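Local coordinates for glycogen synthase (Cyanobacterium sp. CLg1, PDB 6GNF), which belongs to the starch and glycogen synthase family of two-domain glycosyltransferases and holds ADP and a glycan in its cleft, at residues D171-E183 against L255-Q267. Numbering follows the deposited sequence.
Sequences DWHTSLLPLYLKE and LNWLKAGFLNCDQ. With GLC (alpha-D-glucopyranose), chain D; AC1 (4,6-dideoxy-4-{[(1S,4R,5S,6S)-4,5,6-trihydroxy-3-(hydroxymethyl)cyclohex-2-en-1-yl]amino}-alpha-D-glucopyranose), chain B.
Leu-176 lays CD1 over the six-membered ring of Trp-257, the first residue of helix 257-264, 3.5 Å from the ring centroid and only 9° off the normal, a CH-pi contact over the face. At the ring's edge lies the carbonyl of Trp-172, its O 3.5 Å from Trp-257 CE3. Trp-172 O also accepts from Ser-175 N and, at 2.7 Å, from Ser-175 OG, both from the same face of its plane; with OG between its own backbone N and carbonyl carbon (chi1 62°), the hydroxyl folds back onto the 3-10 segment 172-173. Ser-175 O rests 3.2 Å from Gly-261 CA, and with no side chain on the glycine the two backbones meet directly. The Trp-172 indole touches Trp-257 obliquely through its benzo edge, while Trp-172 NE1 donates to GLC O3 at 3.3 Å. Beside it Asp-171 OD2 accepts from both AC1 O2 and O3, so residues 171-173 form part of the glycan pocket. At the far end the extended chain of Lys-182 lets NZ donate to Asn-264 OD1 at 3.1 Å, with a weak second bond to Asn-264 O; the amide's ND2 bonds Ala-260 O and Asp-226, which fixes its rotation, and Leu-179 CD1 packs against it. The axes of the helical segments 177-183 and 257-264 approach to 8.9 Å, their directions 54° apart, with Leu-227 of helix 224-227 against Leu-176, Trp-257 and Ala-260, and strand 195-200 touching Ser-175 and Cys-265.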
# COMPACT_ATOMS: atom_id res chain seq x y z
N ASP A 171 -2.80 -4.03 8.08
CA ASP A 171 -4.09 -4.00 7.39
C ASP A 171 -5.10 -5.04 7.87
O ASP A 171 -4.85 -5.80 8.83
CB ASP A 171 -3.90 -4.06 5.87
CG ASP A 171 -4.00 -2.68 5.19
OD1 ASP A 171 -4.48 -1.69 5.77
OD2 ASP A 171 -3.55 -2.62 4.04
N TRP A 172 -6.28 -5.03 7.25
CA TRP A 172 -7.40 -5.83 7.73
C TRP A 172 -7.12 -7.33 7.72
O TRP A 172 -7.69 -8.05 8.54
CB TRP A 172 -8.67 -5.51 6.95
CG TRP A 172 -8.67 -6.01 5.54
CD1 TRP A 172 -8.30 -5.31 4.43
CD2 TRP A 172 -9.08 -7.30 5.09
NE1 TRP A 172 -8.43 -6.10 3.31
CE2 TRP A 172 -8.92 -7.32 3.69
CE3 TRP A 172 -9.56 -8.45 5.73
CZ2 TRP A 172 -9.23 -8.44 2.92
CZ3 TRP A 172 -9.86 -9.56 4.96
CH2 TRP A 172 -9.70 -9.55 3.57
N HIS A 173 -6.27 -7.80 6.82
CA HIS A 173 -6.03 -9.24 6.64
C HIS A 173 -5.53 -9.92 7.91
O HIS A 173 -5.78 -11.10 8.13
CB HIS A 173 -4.99 -9.52 5.54
CG HIS A 173 -5.19 -8.71 4.30
ND1 HIS A 173 -4.52 -7.52 4.08
CD2 HIS A 173 -5.98 -8.91 3.22
CE1 HIS A 173 -4.89 -7.03 2.92
NE2 HIS A 173 -5.78 -7.85 2.37
N THR A 174 -4.77 -9.17 8.70
CA THR A 174 -4.15 -9.68 9.91
C THR A 174 -4.78 -9.09 11.17
O THR A 174 -4.22 -9.22 12.27
CB THR A 174 -2.65 -9.34 9.92
OG1 THR A 174 -2.49 -7.92 9.94
CG2 THR A 174 -1.98 -9.94 8.69
N SER A 175 -5.93 -8.44 11.04
CA SER A 175 -6.50 -7.68 12.15
C SER A 175 -7.16 -8.53 13.23
O SER A 175 -7.54 -7.99 14.26
CB SER A 175 -7.46 -6.60 11.64
OG SER A 175 -8.56 -7.17 10.97
N LEU A 176 -7.32 -9.84 13.00
CA LEU A 176 -7.81 -10.75 14.05
C LEU A 176 -6.69 -11.29 14.95
O LEU A 176 -6.96 -11.89 15.99
CB LEU A 176 -8.55 -11.94 13.44
CG LEU A 176 -9.80 -11.67 12.60
CD1 LEU A 176 -10.27 -12.99 12.01
CD2 LEU A 176 -10.90 -11.02 13.41
N LEU A 177 -5.44 -11.07 14.58
CA LEU A 177 -4.32 -11.59 15.38
C LEU A 177 -4.38 -11.19 16.87
O LEU A 177 -4.06 -12.00 17.74
CB LEU A 177 -2.99 -11.19 14.75
CG LEU A 177 -1.73 -11.70 15.46
CD1 LEU A 177 -0.62 -11.99 14.45
CD2 LEU A 177 -1.24 -10.70 16.51
N PRO A 178 -4.75 -9.94 17.17
CA PRO A 178 -4.87 -9.56 18.58
C PRO A 178 -5.93 -10.34 19.34
O PRO A 178 -5.76 -10.61 20.53
CB PRO A 178 -5.24 -8.08 18.52
CG PRO A 178 -4.72 -7.61 17.21
CD PRO A 178 -4.89 -8.77 16.28
N LEU A 179 -6.99 -10.75 18.66
CA LEU A 179 -8.04 -11.54 19.29
C LEU A 179 -7.53 -12.95 19.57
O LEU A 179 -7.73 -13.48 20.67
CB LEU A 179 -9.31 -11.60 18.44
CG LEU A 179 -10.16 -10.33 18.43
CD1 LEU A 179 -9.49 -9.19 17.69
CD2 LEU A 179 -11.53 -10.60 17.82
N TYR A 180 -6.87 -13.56 18.59
CA TYR A 180 -6.30 -14.89 18.77
C TYR A 180 -5.19 -14.89 19.83
O TYR A 180 -5.10 -15.84 20.61
CB TYR A 180 -5.76 -15.45 17.46
CG TYR A 180 -6.83 -15.78 16.45
CD1 TYR A 180 -7.84 -16.69 16.75
CD2 TYR A 180 -6.82 -15.21 15.18
CE1 TYR A 180 -8.82 -17.00 15.82
CE2 TYR A 180 -7.80 -15.52 14.25
CZ TYR A 180 -8.80 -16.41 14.57
OH TYR A 180 -9.77 -16.72 13.65
N LEU A 181 -4.38 -13.84 19.86
CA LEU A 181 -3.35 -13.68 20.88
C LEU A 181 -3.95 -13.79 22.28
O LEU A 181 -3.43 -14.49 23.14
CB LEU A 181 -2.65 -12.33 20.74
CG LEU A 181 -1.62 -11.99 21.82
CD1 LEU A 181 -0.50 -13.03 21.84
CD2 LEU A 181 -1.04 -10.61 21.60
N LYS A 182 -5.03 -13.06 22.50
CA LYS A 182 -5.72 -13.10 23.79
C LYS A 182 -6.36 -14.44 24.07
O LYS A 182 -6.23 -14.98 25.18
CB LYS A 182 -6.80 -12.03 23.85
CG LYS A 182 -6.22 -10.66 23.96
CD LYS A 182 -7.28 -9.59 23.95
CE LYS A 182 -6.61 -8.24 24.07
NZ LYS A 182 -7.62 -7.17 24.02
N GLU A 183 -7.09 -14.96 23.10
CA GLU A 183 -7.92 -16.13 23.34
C GLU A 183 -7.12 -17.42 23.41
O GLU A 183 -7.32 -18.20 24.33
CB GLU A 183 -9.01 -16.24 22.27
CG GLU A 183 -10.05 -17.32 22.54
CD GLU A 183 -10.76 -17.17 23.88
OE1 GLU A 183 -10.84 -16.04 24.43
OE2 GLU A 183 -11.27 -18.18 24.39
N LEU A 255 -20.03 -8.37 10.12
CA LEU A 255 -18.76 -8.34 10.84
C LEU A 255 -17.80 -7.35 10.20
O LEU A 255 -17.89 -7.06 9.02
CB LEU A 255 -18.10 -9.72 10.82
CG LEU A 255 -18.99 -10.90 11.21
CD1 LEU A 255 -18.18 -12.19 11.14
CD2 LEU A 255 -19.60 -10.73 12.59
N ASN A 256 -16.85 -6.86 11.00
CA ASN A 256 -15.83 -5.92 10.56
C ASN A 256 -14.55 -6.23 11.33
O ASN A 256 -14.41 -5.86 12.49
CB ASN A 256 -16.28 -4.48 10.83
CG ASN A 256 -15.35 -3.45 10.23
OD1 ASN A 256 -14.13 -3.51 10.39
ND2 ASN A 256 -15.91 -2.47 9.53
N TRP A 257 -13.61 -6.89 10.66
CA TRP A 257 -12.38 -7.36 11.29
C TRP A 257 -11.51 -6.21 11.78
O TRP A 257 -10.95 -6.27 12.88
CB TRP A 257 -11.55 -8.18 10.31
CG TRP A 257 -12.04 -9.55 9.99
CD1 TRP A 257 -13.27 -10.06 10.23
CD2 TRP A 257 -11.29 -10.57 9.34
NE1 TRP A 257 -13.33 -11.37 9.79
CE2 TRP A 257 -12.13 -11.70 9.22
CE3 TRP A 257 -9.99 -10.65 8.83
CZ2 TRP A 257 -11.71 -12.88 8.63
CZ3 TRP A 257 -9.57 -11.84 8.24
CH2 TRP A 257 -10.43 -12.94 8.15
N LEU A 258 -11.39 -5.16 10.97
CA LEU A 258 -10.50 -4.06 11.30
C LEU A 258 -10.97 -3.34 12.55
O LEU A 258 -10.16 -2.88 13.34
CB LEU A 258 -10.42 -3.06 10.15
CG LEU A 258 -9.41 -1.93 10.33
CD1 LEU A 258 -8.01 -2.48 10.50
CD2 LEU A 258 -9.46 -1.00 9.13
N LYS A 259 -12.29 -3.20 12.69
CA LYS A 259 -12.88 -2.65 13.90
C LYS A 259 -12.45 -3.45 15.12
O LYS A 259 -11.97 -2.87 16.09
CB LYS A 259 -14.40 -2.65 13.79
CG LYS A 259 -15.13 -2.22 15.06
CD LYS A 259 -16.60 -1.95 14.78
CE LYS A 259 -17.41 -1.75 16.05
NZ LYS A 259 -17.56 -3.01 16.83
N ALA A 260 -12.61 -4.77 15.06
CA ALA A 260 -12.20 -5.65 16.15
C ALA A 260 -10.71 -5.52 16.44
O ALA A 260 -10.29 -5.55 17.59
CB ALA A 260 -12.55 -7.10 15.84
N GLY A 261 -9.91 -5.39 15.38
CA GLY A 261 -8.47 -5.20 15.52
C GLY A 261 -8.13 -3.90 16.24
O GLY A 261 -7.25 -3.87 17.12
N PHE A 262 -8.80 -2.82 15.87
CA PHE A 262 -8.61 -1.55 16.57
C PHE A 262 -8.95 -1.66 18.04
O PHE A 262 -8.25 -1.12 18.89
CB PHE A 262 -9.47 -0.42 15.97
CG PHE A 262 -8.89 0.20 14.73
CD1 PHE A 262 -7.52 0.24 14.50
CD2 PHE A 262 -9.73 0.77 13.80
CE1 PHE A 262 -7.01 0.83 13.35
CE2 PHE A 262 -9.23 1.37 12.65
CZ PHE A 262 -7.87 1.40 12.43
N LEU A 263 -10.04 -2.36 18.34
CA LEU A 263 -10.53 -2.46 19.71
C LEU A 263 -9.70 -3.40 20.58
O LEU A 263 -9.83 -3.36 21.80
CB LEU A 263 -12.00 -2.89 19.73
CG LEU A 263 -13.00 -1.88 19.17
CD1 LEU A 263 -14.39 -2.49 19.05
CD2 LEU A 263 -13.04 -0.63 20.03
N ASN A 264 -8.87 -4.24 19.98
CA ASN A 264 -8.12 -5.23 20.75
C ASN A 264 -6.61 -5.05 20.74
O ASN A 264 -5.93 -5.70 21.54
CB ASN A 264 -8.50 -6.64 20.28
CG ASN A 264 -9.82 -7.11 20.84
OD1 ASN A 264 -9.88 -7.65 21.94
ND2 ASN A 264 -10.90 -6.89 20.11
N CYS A 265 -6.09 -4.17 19.90
CA CYS A 265 -4.65 -3.97 19.85
C CYS A 265 -4.20 -3.11 21.02
O CYS A 265 -5.02 -2.48 21.68
CB CYS A 265 -4.22 -3.32 18.52
SG CYS A 265 -4.76 -1.60 18.33
N ASP A 266 -2.90 -3.07 21.25
CA ASP A 266 -2.33 -2.19 22.26
C ASP A 266 -2.12 -0.79 21.72
O ASP A 266 -2.16 0.18 22.47
CB ASP A 266 -1.01 -2.76 22.78
CG ASP A 266 -1.20 -4.06 23.51
OD1 ASP A 266 -2.03 -4.04 24.45
OD2 ASP A 266 -0.60 -5.08 23.14
N GLN A 267 -1.90 -0.66 20.42
CA GLN A 267 -1.80 0.66 19.80
C GLN A 267 -2.07 0.61 18.31
O GLN A 267 -1.66 -0.34 17.63
CB GLN A 267 -0.43 1.28 20.05
CG GLN A 267 -0.35 2.73 19.61
CD GLN A 267 0.71 3.52 20.32
OE1 GLN A 267 1.40 3.01 21.22
NE2 GLN A 267 0.84 4.78 19.95
C1 GLC D . -7.97 -6.18 -2.27
C2 GLC D . -7.49 -6.36 -0.82
C3 GLC D . -6.79 -5.09 -0.35
C4 GLC D . -5.66 -4.73 -1.31
C5 GLC D . -6.24 -4.54 -2.71
C6 GLC D . -5.22 -4.09 -3.76
O2 GLC D . -8.59 -6.64 0.05
O3 GLC D . -6.30 -5.23 0.98
O4 GLC D . -5.03 -3.54 -0.81
O5 GLC D . -6.88 -5.76 -3.12
O6 GLC D . -4.18 -5.07 -3.95
C1 AC1 B . -3.63 -3.67 -0.58
O2 AC1 B . -4.15 -3.58 1.80
C2 AC1 B . -3.28 -3.06 0.78
C4A AC1 B . -0.03 3.53 1.05
C3 AC1 B . -3.34 -1.53 0.74
O3 AC1 B . -2.82 -1.06 1.99
C4 AC1 B . -2.55 -0.95 -0.45
N4A AC1 B . -2.56 0.53 -0.54
C5 AC1 B . -3.10 -1.60 -1.72
O5 AC1 B . -2.92 -3.02 -1.65
C6 AC1 B . -2.43 -1.12 -2.99
C1B AC1 B . -2.11 1.46 0.51
C2B AC1 B . -2.31 2.97 0.18
O2B AC1 B . -3.05 3.20 -1.02
C3B AC1 B . -1.06 3.79 -0.01
O3B AC1 B . -1.40 5.18 0.05
O4 AC1 B . 1.16 4.21 0.63
C5B AC1 B . 0.21 2.05 1.21
C7B AC1 B . -0.70 1.14 0.92
C6B AC1 B . 1.53 1.61 1.76
O6B AC1 B . 1.66 2.21 3.05